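Local coordinates for protein RmpD (Hexulose-6-phosphate synthase) (Streptococcus mutans, PDB 3EXR) that is an enzyme of the HUMPS family, folded as a closed eight-stranded parallel beta/alpha barrel and assembled with a second copy of itself, at residues G19-A24 / R53-D58; V25-E30 / R197-A202; P95-A100 / I114-Y119; D125-W130 / K162-M167. All coordinates share one frame; numbering follows the deposited sequence.

Contact 1 of 4, residues G19-A24 / R53-D58; sequences GAITAA and RSLFPD
F56 reaches across to A24 with the far end of its ring. Its CB and CG lie well short of helix 17-27, and the approach begins farther out, where CE2 comes 4.4 Å from the CB of A24. CZ then sits 3.6 Å from the A24 carbonyl O. The ring also meets the chain just beyond helix 17-27, F56 CE1 lying 3.6 Å from G28 CA. F56 is the first residue to depart from helical geometry after helix 47-55; with CG anti to its carbonyl carbon (chi1 -60°), the phenyl group swings back toward the neighbouring helix. Both helices belong to the outer layer of a TIM barrel, and the contact joins the helix that follows the first strand to one that follows the second. One turn earlier along helix 17-27, I21 meets L55 through its branch methyl, CG2 being 4.4 Å from the CD1 of L55, a light touch nearer the surface. Behind F56, R53 NH1 makes a weak hydrogen bond to the F56 carbonyl O (3.0 Å, 130°) and another hydrogen bond to K59 O, and NH2 forms a salt bridge with D84.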
loop_
_atom_site.group_PDB
_atom_site.type_symbol
_atom_site.label_atom_id
_atom_site.label_comp_id
_atom_site.label_asym_id
_atom_site.label_seq_id
_atom_site.Cartn_x
_atom_site.Cartn_y
_atom_site.Cartn_z
ATOM N N GLY A 19 8.206 13.106 13.701
ATOM C CA GLY A 19 6.796 13.277 14.091
ATOM C C GLY A 19 6.196 12.004 14.669
ATOM O O GLY A 19 5.433 12.019 15.658
ATOM N N ALA A 20 6.537 10.867 14.042
ATOM C CA ALA A 20 6.069 9.551 14.524
ATOM C C ALA A 20 6.623 9.234 15.905
ATOM O O ALA A 20 5.896 8.807 16.802
ATOM C CB ALA A 20 6.479 8.435 13.560
ATOM N N ILE A 21 7.923 9.439 16.088
ATOM C CA ILE A 21 8.557 9.073 17.359
ATOM C C ILE A 21 8.053 9.998 18.463
ATOM O O ILE A 21 7.706 9.546 19.553
ATOM C CB ILE A 21 10.093 9.100 17.241
ATOM C CG1 ILE A 21 10.568 8.017 16.236
ATOM C CG2 ILE A 21 10.755 8.903 18.615
ATOM C CD1 ILE A 21 12.045 8.039 15.931
ATOM N N THR A 22 7.947 11.282 18.161
ATOM C CA THR A 22 7.506 12.224 19.203
ATOM C C THR A 22 6.072 11.926 19.620
ATOM O O THR A 22 5.755 11.920 20.794
ATOM C CB THR A 22 7.685 13.670 18.757
ATOM O OG1 THR A 22 9.077 13.922 18.562
ATOM C CG2 THR A 22 7.216 14.652 19.812
ATOM N N ALA A 23 5.211 11.654 18.646
ATOM C CA ALA A 23 3.805 11.344 18.963
ATOM C C ALA A 23 3.702 10.033 19.761
ATOM O O ALA A 23 2.934 9.933 20.746
ATOM C CB ALA A 23 2.965 11.269 17.705
ATOM N N ALA A 24 4.455 9.016 19.346
ATOM C CA ALA A 24 4.449 7.715 20.031
ATOM C C ALA A 24 4.854 7.818 21.483
ATOM O O ALA A 24 4.196 7.251 22.365
ATOM C CB ALA A 24 5.367 6.733 19.332
ATOM N N ARG A 53 9.506 -0.788 18.886
ATOM C CA ARG A 53 9.634 -1.996 19.696
ATOM C C ARG A 53 10.586 -1.796 20.863
ATOM O O ARG A 53 10.318 -2.250 21.961
ATOM C CB ARG A 53 10.032 -3.181 18.837
ATOM C CG ARG A 53 10.327 -4.479 19.594
ATOM C CD ARG A 53 9.239 -4.924 20.531
ATOM N NE ARG A 53 8.134 -5.452 19.749
ATOM C CZ ARG A 53 6.850 -5.375 20.067
ATOM N NH1 ARG A 53 6.472 -4.734 21.158
ATOM N NH2 ARG A 53 5.944 -5.898 19.247
ATOM N N SER A 54 11.669 -1.077 20.623
ATOM C CA SER A 54 12.643 -0.754 21.656
ATOM C C SER A 54 12.024 0.162 22.745
ATOM O O SER A 54 12.228 -0.035 23.952
ATOM C CB SER A 54 13.845 -0.083 20.987
ATOM O OG SER A 54 14.859 0.190 21.919
ATOM N N LEU A 55 11.289 1.181 22.318
ATOM C CA LEU A 55 10.643 2.071 23.256
ATOM C C LEU A 55 9.535 1.381 24.053
ATOM O O LEU A 55 9.295 1.757 25.213
ATOM C CB LEU A 55 10.042 3.269 22.507
ATOM C CG LEU A 55 11.057 4.275 21.944
ATOM C CD1 LEU A 55 10.401 5.196 20.911
ATOM C CD2 LEU A 55 11.623 5.076 23.095
ATOM N N PHE A 56 8.862 0.411 23.416
ATOM C CA PHE A 56 7.650 -0.231 23.961
ATOM C C PHE A 56 7.705 -1.767 23.836
ATOM O O PHE A 56 7.071 -2.366 22.953
ATOM C CB PHE A 56 6.429 0.370 23.271
ATOM C CG PHE A 56 6.306 1.849 23.465
ATOM C CD1 PHE A 56 5.915 2.387 24.689
ATOM C CD2 PHE A 56 6.600 2.729 22.430
ATOM C CE1 PHE A 56 5.833 3.764 24.869
ATOM C CE2 PHE A 56 6.511 4.086 22.622
ATOM C CZ PHE A 56 6.121 4.603 23.822
ATOM N N PRO A 57 8.523 -2.414 24.667
ATOM C CA PRO A 57 8.789 -3.855 24.539
ATOM C C PRO A 57 7.536 -4.729 24.622
ATOM O O PRO A 57 7.502 -5.804 24.014
ATOM C CB PRO A 57 9.734 -4.162 25.717
ATOM C CG PRO A 57 9.818 -2.888 26.537
ATOM C CD PRO A 57 9.346 -1.774 25.716
ATOM N N ASP A 58 6.515 -4.248 25.322
ATOM C CA ASP A 58 5.355 -5.079 25.630
ATOM C C ASP A 58 4.044 -4.520 25.061
ATOM O O ASP A 58 2.957 -4.894 25.501
ATOM C CB ASP A 58 5.280 -5.296 27.145
ATOM C CG ASP A 58 6.544 -5.987 27.711
ATOM O OD1 ASP A 58 7.043 -6.982 27.134
ATOM O OD2 ASP A 58 7.073 -5.562 28.756
#

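Contact 2 of 4, residues V25-E30 / R197-A202; sequences VSVGNE and RGITEA
S26 OG is tied to T200 through a single water, and also hydrogen-bonds to the carbonyl O of A23 one turn back in its own helix. Water 1 donates both of its hydrogens, one to S26 OG at 2.7 Å and the other to the T200 carbonyl O, also at 2.7 Å. The two segments are thereby bridged without a direct hydrogen bond between them, and S26 OG thus has two partners: it accepts from the water while the A23 carbonyl O holds it to the helix. Beside this polar bridge the contact turns apolar. V27 CG1 meets the branch methyl of I199, CG2, at 3.7 Å, the two side chains passing at a slant. The meeting follows from their rotations: V27 CG1 stands anti to its carbonyl carbon, whereas I199 CG2 stands anti to its own backbone N. The same V27 CG1 also comes 4.3 Å from T200 CG2, so one valine methyl touches two neighbouring residues of the short helix 197-200. This helix follows the eighth strand of the barrel, where many TIM barrels place a short extra helix. Around the contact, V10 of strand 7-12 touches both V27 and T200, P205 of helix 205-220 packs against S26 and V27, A209 packs against E30 and I199, and E30 adds a salt bridge to R210 of that helix.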
loop_
_atom_site.group_PDB
_atom_site.type_symbol
_atom_site.label_atom_id
_atom_site.label_comp_id
_atom_site.label_asym_id
_atom_site.label_seq_id
_atom_site.Cartn_x
_atom_site.Cartn_y
_atom_site.Cartn_z
ATOM N N VAL A 25 5.916 8.562 21.735
ATOM C CA VAL A 25 6.388 8.750 23.109
ATOM C C VAL A 25 5.353 9.502 23.953
ATOM O O VAL A 25 5.202 9.217 25.134
ATOM C CB VAL A 25 7.780 9.431 23.130
ATOM C CG1 VAL A 25 8.189 9.830 24.569
ATOM C CG2 VAL A 25 8.820 8.492 22.549
ATOM N N SER A 26 4.622 10.434 23.337
ATOM C CA SER A 26 3.621 11.233 24.067
ATOM C C SER A 26 2.446 10.435 24.600
ATOM O O SER A 26 1.857 10.830 25.607
ATOM C CB SER A 26 3.114 12.407 23.213
ATOM O OG SER A 26 2.231 11.993 22.175
ATOM N N VAL A 27 2.056 9.364 23.897
ATOM C CA VAL A 27 0.862 8.584 24.249
ATOM C C VAL A 27 1.096 7.108 24.559
ATOM O O VAL A 27 0.197 6.427 25.054
ATOM C CB VAL A 27 -0.263 8.662 23.171
ATOM C CG1 VAL A 27 -0.715 10.069 22.928
ATOM C CG2 VAL A 27 0.126 7.994 21.871
ATOM N N GLY A 28 2.294 6.618 24.276
ATOM C CA GLY A 28 2.587 5.191 24.322
ATOM C C GLY A 28 2.144 4.459 25.572
ATOM O O GLY A 28 1.540 3.398 25.500
ATOM N N ASN A 29 2.418 5.036 26.727
ATOM C CA ASN A 29 2.098 4.374 27.977
ATOM C C ASN A 29 0.599 4.229 28.211
ATOM O O ASN A 29 0.158 3.392 29.004
ATOM C CB ASN A 29 2.740 5.128 29.138
ATOM C CG ASN A 29 4.243 4.926 29.208
ATOM O OD1 ASN A 29 4.817 4.045 28.530
ATOM N ND2 ASN A 29 4.898 5.727 30.047
ATOM N N GLU A 30 -0.181 5.058 27.532
ATOM C CA GLU A 30 -1.617 5.111 27.750
ATOM C C GLU A 30 -2.437 4.294 26.767
ATOM O O GLU A 30 -3.641 4.131 26.959
ATOM C CB GLU A 30 -2.095 6.555 27.722
ATOM C CG GLU A 30 -1.391 7.468 28.721
ATOM C CD GLU A 30 -1.613 7.073 30.179
ATOM O OE1 GLU A 30 -2.695 6.539 30.515
ATOM O OE2 GLU A 30 -0.685 7.303 30.995
ATOM N N ARG A 197 -4.497 11.821 15.202
ATOM C CA ARG A 197 -4.180 13.216 15.524
ATOM C C ARG A 197 -5.078 13.844 16.590
ATOM O O ARG A 197 -4.638 14.701 17.345
ATOM C CB ARG A 197 -4.175 14.047 14.239
ATOM C CG ARG A 197 -3.018 13.674 13.277
ATOM C CD ARG A 197 -3.093 14.466 11.986
ATOM N NE ARG A 197 -2.389 15.748 12.076
ATOM C CZ ARG A 197 -2.659 16.814 11.315
ATOM N NH1 ARG A 197 -3.619 16.758 10.397
ATOM N NH2 ARG A 197 -1.957 17.938 11.468
ATOM N N GLY A 198 -6.324 13.394 16.678
ATOM C CA GLY A 198 -7.243 13.830 17.732
ATOM C C GLY A 198 -6.631 13.657 19.109
ATOM O O GLY A 198 -6.807 14.509 19.988
ATOM N N ILE A 199 -5.899 12.565 19.303
ATOM C CA ILE A 199 -5.189 12.365 20.556
ATOM C C ILE A 199 -3.763 12.929 20.557
ATOM O O ILE A 199 -3.344 13.543 21.534
ATOM C CB ILE A 199 -5.217 10.882 20.950
ATOM C CG1 ILE A 199 -6.632 10.482 21.375
ATOM C CG2 ILE A 199 -4.274 10.611 22.066
ATOM C CD1 ILE A 199 -6.772 9.033 21.578
ATOM N N THR A 200 -3.001 12.724 19.496
ATOM C CA THR A 200 -1.572 13.083 19.557
ATOM C C THR A 200 -1.331 14.578 19.407
ATOM O O THR A 200 -0.293 15.056 19.815
ATOM C CB THR A 200 -0.726 12.326 18.509
ATOM O OG1 THR A 200 -1.214 12.634 17.207
ATOM C CG2 THR A 200 -0.817 10.836 18.720
ATOM N N GLU A 201 -2.301 15.303 18.856
ATOM C CA GLU A 201 -2.225 16.778 18.760
ATOM C C GLU A 201 -2.981 17.490 19.870
ATOM O O GLU A 201 -3.115 18.719 19.832
ATOM C CB GLU A 201 -2.769 17.256 17.407
ATOM C CG GLU A 201 -1.933 16.825 16.229
ATOM C CD GLU A 201 -2.457 17.338 14.903
ATOM O OE1 GLU A 201 -3.591 17.878 14.805
ATOM O OE2 GLU A 201 -1.717 17.199 13.927
ATOM N N ALA A 202 -3.495 16.735 20.833
ATOM C CA ALA A 202 -4.235 17.337 21.948
ATOM C C ALA A 202 -3.263 18.074 22.848
ATOM O O ALA A 202 -2.054 17.860 22.763
ATOM C CB ALA A 202 -5.036 16.282 22.743
HETATM O O HOH W 1 2.102 14.163 20.560
#

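Contact 3 of 4, residues P95-A100 / I114-Y119; sequences PTMKAA and IQVELY
M97 and A100 meet I114 and V116 with no aromatic ring or other flat side chain between them; the flat groups that take part are backbone peptide units, the A100 carbonyl carbon C lying 3.8 Å from I114 CD1 and M97 O 4.3 Å from I114 CG1. The same I114 CD1 rests 3.7 Å from A100 CB, so the tip of the isoleucine is lodged against the alanine methyl and its backbone together. Nearer the helix start, M97 sends an extended chain beyond CG toward the strand, and its terminal CE straddles the fork of V116, 4.0 Å from CG1 and 4.0 Å from CG2. The two side chains meet at about a right angle, the thioether end lying across the valine's branches. The side-chain contacts are all apolar, packing the helix onto the outer face of its sheet, and no hydrogen bond crosses. Helix 94-107 and strand 113-117 complete the beta-alpha-beta unit begun by strand 85-89, and the local axes, 9.5 Å apart, run roughly antiparallel at 147°. The strand lies between strands 85-89 and 137-141, with backbone bonds to both, while W130 of helix 124-132 packs against M97 and V116, and I135 touches the same two residues.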
loop_
_atom_site.group_PDB
_atom_site.type_symbol
_atom_site.label_atom_id
_atom_site.label_comp_id
_atom_site.label_asym_id
_atom_site.label_seq_id
_atom_site.Cartn_x
_atom_site.Cartn_y
_atom_site.Cartn_z
ATOM N N PRO A 95 -3.562 -16.098 -1.953
ATOM C CA PRO A 95 -2.160 -16.547 -1.805
ATOM C C PRO A 95 -1.209 -15.509 -1.176
ATOM O O PRO A 95 -0.400 -15.856 -0.313
ATOM C CB PRO A 95 -1.756 -16.921 -3.234
ATOM C CG PRO A 95 -3.059 -17.273 -3.899
ATOM C CD PRO A 95 -4.045 -16.308 -3.336
ATOM N N THR A 96 -1.344 -14.252 -1.572
ATOM C CA THR A 96 -0.530 -13.184 -0.975
ATOM C C THR A 96 -0.813 -13.054 0.541
ATOM O O THR A 96 0.110 -12.958 1.370
ATOM C CB THR A 96 -0.821 -11.863 -1.673
ATOM O OG1 THR A 96 -0.307 -11.900 -3.008
ATOM C CG2 THR A 96 -0.173 -10.693 -0.941
ATOM N N MET A 97 -2.100 -13.033 0.910
ATOM C CA MET A 97 -2.464 -12.930 2.338
ATOM C C MET A 97 -1.993 -14.144 3.148
ATOM O O MET A 97 -1.481 -13.988 4.252
ATOM C CB MET A 97 -3.963 -12.734 2.537
ATOM C CG MET A 97 -4.506 -11.404 2.025
ATOM S SD MET A 97 -6.220 -11.284 2.488
ATOM C CE MET A 97 -6.680 -9.655 1.847
ATOM N N LYS A 98 -2.137 -15.345 2.589
ATOM C CA LYS A 98 -1.629 -16.546 3.273
ATOM C C LYS A 98 -0.115 -16.504 3.429
ATOM O O LYS A 98 0.413 -16.871 4.486
ATOM C CB LYS A 98 -2.009 -17.825 2.523
ATOM C CG LYS A 98 -3.393 -18.331 2.778
ATOM C CD LYS A 98 -3.542 -19.747 2.165
ATOM C CE LYS A 98 -4.987 -20.280 2.321
ATOM N NZ LYS A 98 -5.464 -21.092 1.124
ATOM N N ALA A 99 0.599 -16.067 2.394
ATOM C CA ALA A 99 2.064 -16.024 2.486
ATOM C C ALA A 99 2.512 -15.044 3.572
ATOM O O ALA A 99 3.467 -15.307 4.301
ATOM C CB ALA A 99 2.692 -15.649 1.141
ATOM N N ALA A 100 1.786 -13.929 3.698
ATOM C CA ALA A 100 2.089 -12.911 4.691
ATOM C C ALA A 100 1.806 -13.467 6.078
ATOM O O ALA A 100 2.637 -13.341 6.982
ATOM C CB ALA A 100 1.267 -11.660 4.437
ATOM N N ILE A 114 -2.206 -11.002 10.482
ATOM C CA ILE A 114 -2.566 -10.125 9.381
ATOM C C ILE A 114 -3.930 -9.478 9.669
ATOM O O ILE A 114 -4.837 -10.087 10.281
ATOM C CB ILE A 114 -2.566 -10.907 8.043
ATOM C CG1 ILE A 114 -1.201 -11.560 7.820
ATOM C CG2 ILE A 114 -2.953 -10.021 6.857
ATOM C CD1 ILE A 114 -0.021 -10.637 7.800
ATOM N N GLN A 115 -4.045 -8.218 9.250
ATOM C CA GLN A 115 -5.296 -7.455 9.317
ATOM C C GLN A 115 -5.634 -6.994 7.908
ATOM O O GLN A 115 -4.770 -6.479 7.213
ATOM C CB GLN A 115 -5.116 -6.208 10.192
ATOM C CG GLN A 115 -4.518 -6.427 11.581
ATOM C CD GLN A 115 -4.399 -5.121 12.339
ATOM O OE1 GLN A 115 -3.686 -4.219 11.878
ATOM N NE2 GLN A 115 -5.150 -4.980 13.452
ATOM N N VAL A 116 -6.900 -7.121 7.517
ATOM C CA VAL A 116 -7.346 -6.682 6.206
ATOM C C VAL A 116 -7.890 -5.243 6.286
ATOM O O VAL A 116 -8.883 -4.937 6.964
ATOM C CB VAL A 116 -8.429 -7.574 5.613
ATOM C CG1 VAL A 116 -8.771 -7.111 4.186
ATOM C CG2 VAL A 116 -7.967 -9.031 5.555
ATOM N N GLU A 117 -7.236 -4.361 5.538
ATOM C CA GLU A 117 -7.643 -2.968 5.360
ATOM C C GLU A 117 -8.733 -2.859 4.303
ATOM O O GLU A 117 -8.533 -3.251 3.162
ATOM C CB GLU A 117 -6.421 -2.106 4.987
ATOM C CG GLU A 117 -5.618 -1.621 6.207
ATOM C CD GLU A 117 -6.237 -0.435 6.945
ATOM O OE1 GLU A 117 -7.354 -0.021 6.585
ATOM O OE2 GLU A 117 -5.607 0.088 7.887
ATOM N N LEU A 118 -9.896 -2.363 4.713
ATOM C CA LEU A 118 -11.099 -2.356 3.878
ATOM C C LEU A 118 -11.230 -1.053 3.123
ATOM O O LEU A 118 -11.477 -0.006 3.732
ATOM C CB LEU A 118 -12.334 -2.628 4.743
ATOM C CG LEU A 118 -12.349 -3.962 5.487
ATOM C CD1 LEU A 118 -13.560 -4.048 6.386
ATOM C CD2 LEU A 118 -12.359 -5.156 4.552
ATOM N N TYR A 119 -10.995 -1.131 1.804
ATOM C CA TYR A 119 -11.157 -0.021 0.870
ATOM C C TYR A 119 -11.920 -0.480 -0.361
ATOM O O TYR A 119 -11.716 -1.591 -0.854
ATOM C CB TYR A 119 -9.795 0.525 0.424
ATOM C CG TYR A 119 -9.121 1.371 1.493
ATOM C CD1 TYR A 119 -9.251 2.752 1.500
ATOM C CD2 TYR A 119 -8.419 0.783 2.550
ATOM C CE1 TYR A 119 -8.655 3.523 2.469
ATOM C CE2 TYR A 119 -7.837 1.550 3.547
ATOM C CZ TYR A 119 -7.954 2.924 3.498
ATOM O OH TYR A 119 -7.362 3.711 4.463
#

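Contact 4 of 4, residues D125-W130 / K162-M167; sequences DQAQQW and KKLIEM
A127 and L164 form the buried half of this helix pair, Q128 its exposed, watered half, and M167 serves both. A127 CB receives two methyls of the opposite helix: M167 CE at 4.1 Å and L164 CD2 at 4.2 Å. M167 gets there by a bend at its last torsion (chi3 76°), which curls CE back over the start of Q128. L164 belongs to the inner side, where it also rests on V171 of strand 170-174. Outward, the same M167 CE lies 3.6 Å from Q128 OE1, an oxygen beside a methyl without a hydrogen bond between them. That oxygen is engaged instead by water 2, which donates to Q128 OE1 at 2.7 Å and to the M167 carbonyl O at 2.8 Å. The other end of the amide, NE2, hydrogen-bonds to D132 OD1 one turn on, and this fixes which way round the amide sits. Helices 124-132 and 155-167 are neighbours in the outer layer of the barrel, their local axes 11.2 Å apart and inclined at 37°. Chemically, then, the pair is held by methyl packing on the buried side and by one shared water on the exposed side, with no direct polar bond across to fix its register.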
loop_
_atom_site.group_PDB
_atom_site.type_symbol
_atom_site.label_atom_id
_atom_site.label_comp_id
_atom_site.label_asym_id
_atom_site.label_seq_id
_atom_site.Cartn_x
_atom_site.Cartn_y
_atom_site.Cartn_z
ATOM N N ASP A 125 -18.427 -12.229 0.480
ATOM C CA ASP A 125 -17.876 -13.467 -0.061
ATOM C C ASP A 125 -16.348 -13.431 0.013
ATOM O O ASP A 125 -15.720 -14.413 0.416
ATOM C CB ASP A 125 -18.381 -13.722 -1.488
ATOM C CG ASP A 125 -19.890 -13.933 -1.529
ATOM O OD1 ASP A 125 -20.430 -14.617 -0.631
ATOM O OD2 ASP A 125 -20.587 -13.399 -2.399
ATOM N N GLN A 126 -15.762 -12.282 -0.305
ATOM C CA GLN A 126 -14.317 -12.094 -0.122
ATOM C C GLN A 126 -13.952 -12.217 1.357
ATOM O O GLN A 126 -12.990 -12.907 1.715
ATOM C CB GLN A 126 -13.876 -10.735 -0.677
ATOM C CG GLN A 126 -13.995 -10.580 -2.189
ATOM C CD GLN A 126 -13.702 -9.152 -2.665
ATOM O OE1 GLN A 126 -13.896 -8.191 -1.930
ATOM N NE2 GLN A 126 -13.233 -9.021 -3.900
ATOM N N ALA A 127 -14.720 -11.555 2.226
ATOM C CA ALA A 127 -14.433 -11.607 3.656
ATOM C C ALA A 127 -14.402 -13.041 4.169
ATOM O O ALA A 127 -13.544 -13.395 4.968
ATOM C CB ALA A 127 -15.431 -10.758 4.446
ATOM N N GLN A 128 -15.296 -13.900 3.674
ATOM C CA GLN A 128 -15.281 -15.295 4.130
ATOM C C GLN A 128 -14.008 -16.003 3.634
ATOM O O GLN A 128 -13.460 -16.861 4.310
ATOM C CB GLN A 128 -16.562 -16.037 3.689
ATOM C CG GLN A 128 -16.681 -17.454 4.225
ATOM C CD GLN A 128 -16.819 -17.494 5.737
ATOM O OE1 GLN A 128 -17.697 -16.832 6.304
ATOM N NE2 GLN A 128 -15.929 -18.219 6.401
ATOM N N GLN A 129 -13.523 -15.627 2.453
ATOM C CA GLN A 129 -12.267 -16.178 1.954
ATOM C C GLN A 129 -11.088 -15.802 2.866
ATOM O O GLN A 129 -10.223 -16.627 3.126
ATOM C CB GLN A 129 -12.007 -15.733 0.524
ATOM C CG GLN A 129 -12.973 -16.287 -0.490
ATOM C CD GLN A 129 -12.517 -15.886 -1.851
ATOM O OE1 GLN A 129 -11.499 -16.390 -2.335
ATOM N NE2 GLN A 129 -13.207 -14.927 -2.449
ATOM N N TRP A 130 -11.093 -14.576 3.403
ATOM C CA TRP A 130 -10.038 -14.183 4.323
ATOM C C TRP A 130 -10.084 -15.073 5.568
ATOM O O TRP A 130 -9.065 -15.610 5.982
ATOM C CB TRP A 130 -10.112 -12.677 4.723
ATOM C CG TRP A 130 -10.231 -11.737 3.548
ATOM C CD1 TRP A 130 -9.683 -11.893 2.312
ATOM C CD2 TRP A 130 -10.958 -10.508 3.512
ATOM N NE1 TRP A 130 -10.036 -10.845 1.500
ATOM C CE2 TRP A 130 -10.837 -9.988 2.208
ATOM C CE3 TRP A 130 -11.744 -9.810 4.449
ATOM C CZ2 TRP A 130 -11.427 -8.781 1.822
ATOM C CZ3 TRP A 130 -12.351 -8.628 4.052
ATOM C CH2 TRP A 130 -12.189 -8.126 2.756
ATOM N N LYS A 162 -21.188 -4.543 12.324
ATOM C CA LYS A 162 -21.893 -5.605 13.024
ATOM C C LYS A 162 -21.837 -6.932 12.279
ATOM O O LYS A 162 -21.624 -7.979 12.896
ATOM C CB LYS A 162 -23.346 -5.204 13.272
ATOM C CG LYS A 162 -23.488 -4.180 14.353
ATOM C CD LYS A 162 -24.816 -3.455 14.252
ATOM C CE LYS A 162 -24.948 -2.369 15.301
ATOM N NZ LYS A 162 -26.338 -1.731 15.339
ATOM N N LYS A 163 -22.007 -6.875 10.964
ATOM C CA LYS A 163 -22.020 -8.093 10.152
ATOM C C LYS A 163 -20.659 -8.770 10.113
ATOM O O LYS A 163 -20.570 -9.993 10.174
ATOM C CB LYS A 163 -22.524 -7.800 8.743
ATOM C CG LYS A 163 -22.574 -9.036 7.805
ATOM C CD LYS A 163 -23.474 -10.160 8.333
ATOM C CE LYS A 163 -24.331 -10.795 7.221
ATOM N NZ LYS A 163 -23.562 -11.523 6.175
ATOM N N LEU A 164 -19.592 -7.983 9.996
ATOM C CA LEU A 164 -18.250 -8.557 10.032
ATOM C C LEU A 164 -17.938 -9.232 11.365
ATOM O O LEU A 164 -17.334 -10.299 11.407
ATOM C CB LEU A 164 -17.204 -7.495 9.717
ATOM C CG LEU A 164 -17.165 -6.918 8.325
ATOM C CD1 LEU A 164 -16.278 -5.689 8.349
ATOM C CD2 LEU A 164 -16.650 -7.943 7.286
ATOM N N ILE A 165 -18.392 -8.619 12.457
ATOM C CA ILE A 165 -18.197 -9.176 13.792
ATOM C C ILE A 165 -18.943 -10.519 13.869
ATOM O O ILE A 165 -18.398 -11.516 14.349
ATOM C CB ILE A 165 -18.693 -8.192 14.895
ATOM C CG1 ILE A 165 -17.738 -6.994 15.004
ATOM C CG2 ILE A 165 -18.845 -8.910 16.240
ATOM C CD1 ILE A 165 -18.242 -5.799 15.825
ATOM N N GLU A 166 -20.168 -10.540 13.342
ATOM C CA GLU A 166 -20.978 -11.754 13.405
ATOM C C GLU A 166 -20.370 -12.878 12.577
ATOM O O GLU A 166 -20.459 -14.040 12.949
ATOM C CB GLU A 166 -22.423 -11.472 13.022
ATOM C CG GLU A 166 -23.237 -10.874 14.181
ATOM C CD GLU A 166 -22.838 -11.384 15.588
ATOM O OE1 GLU A 166 -22.287 -10.593 16.407
ATOM O OE2 GLU A 166 -23.095 -12.569 15.896
ATOM N N MET A 167 -19.700 -12.527 11.480
ATOM C CA MET A 167 -18.979 -13.510 10.653
ATOM C C MET A 167 -17.777 -14.119 11.372
ATOM O O MET A 167 -17.273 -15.150 10.953
ATOM C CB MET A 167 -18.496 -12.855 9.354
ATOM C CG MET A 167 -19.605 -12.577 8.373
ATOM S SD MET A 167 -18.997 -11.853 6.844
ATOM C CE MET A 167 -18.315 -13.250 6.053
HETATM O O HOH W 2 -18.408 -16.612 8.861
#

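Overall arrangement
The contacts fall into two groups around the barrel. Contacts 1 and 2 share helix 17-27 and have centres 11 Å apart; A23 CB lies 3.9 Å from T200 CB, and L55 CD1 4.0 Å from V25 CG2. Contact 2 joins the first helix to the short one after the last strand, so it lies where the last strand of the closed barrel returns beside the first, and contacts 3 and 4 are nested within its span. These two also touch, W130 being the joint: M97 SD lies 3.5 Å from its CD1, and L118 CD2 3.5 Å from its CH2. The groups stand far apart, contacts 1 and 4 having centres about 32 Å apart across the chain's centre. Beside contact 3, Y119 hydrogen-bonds to D69 of the second subunit.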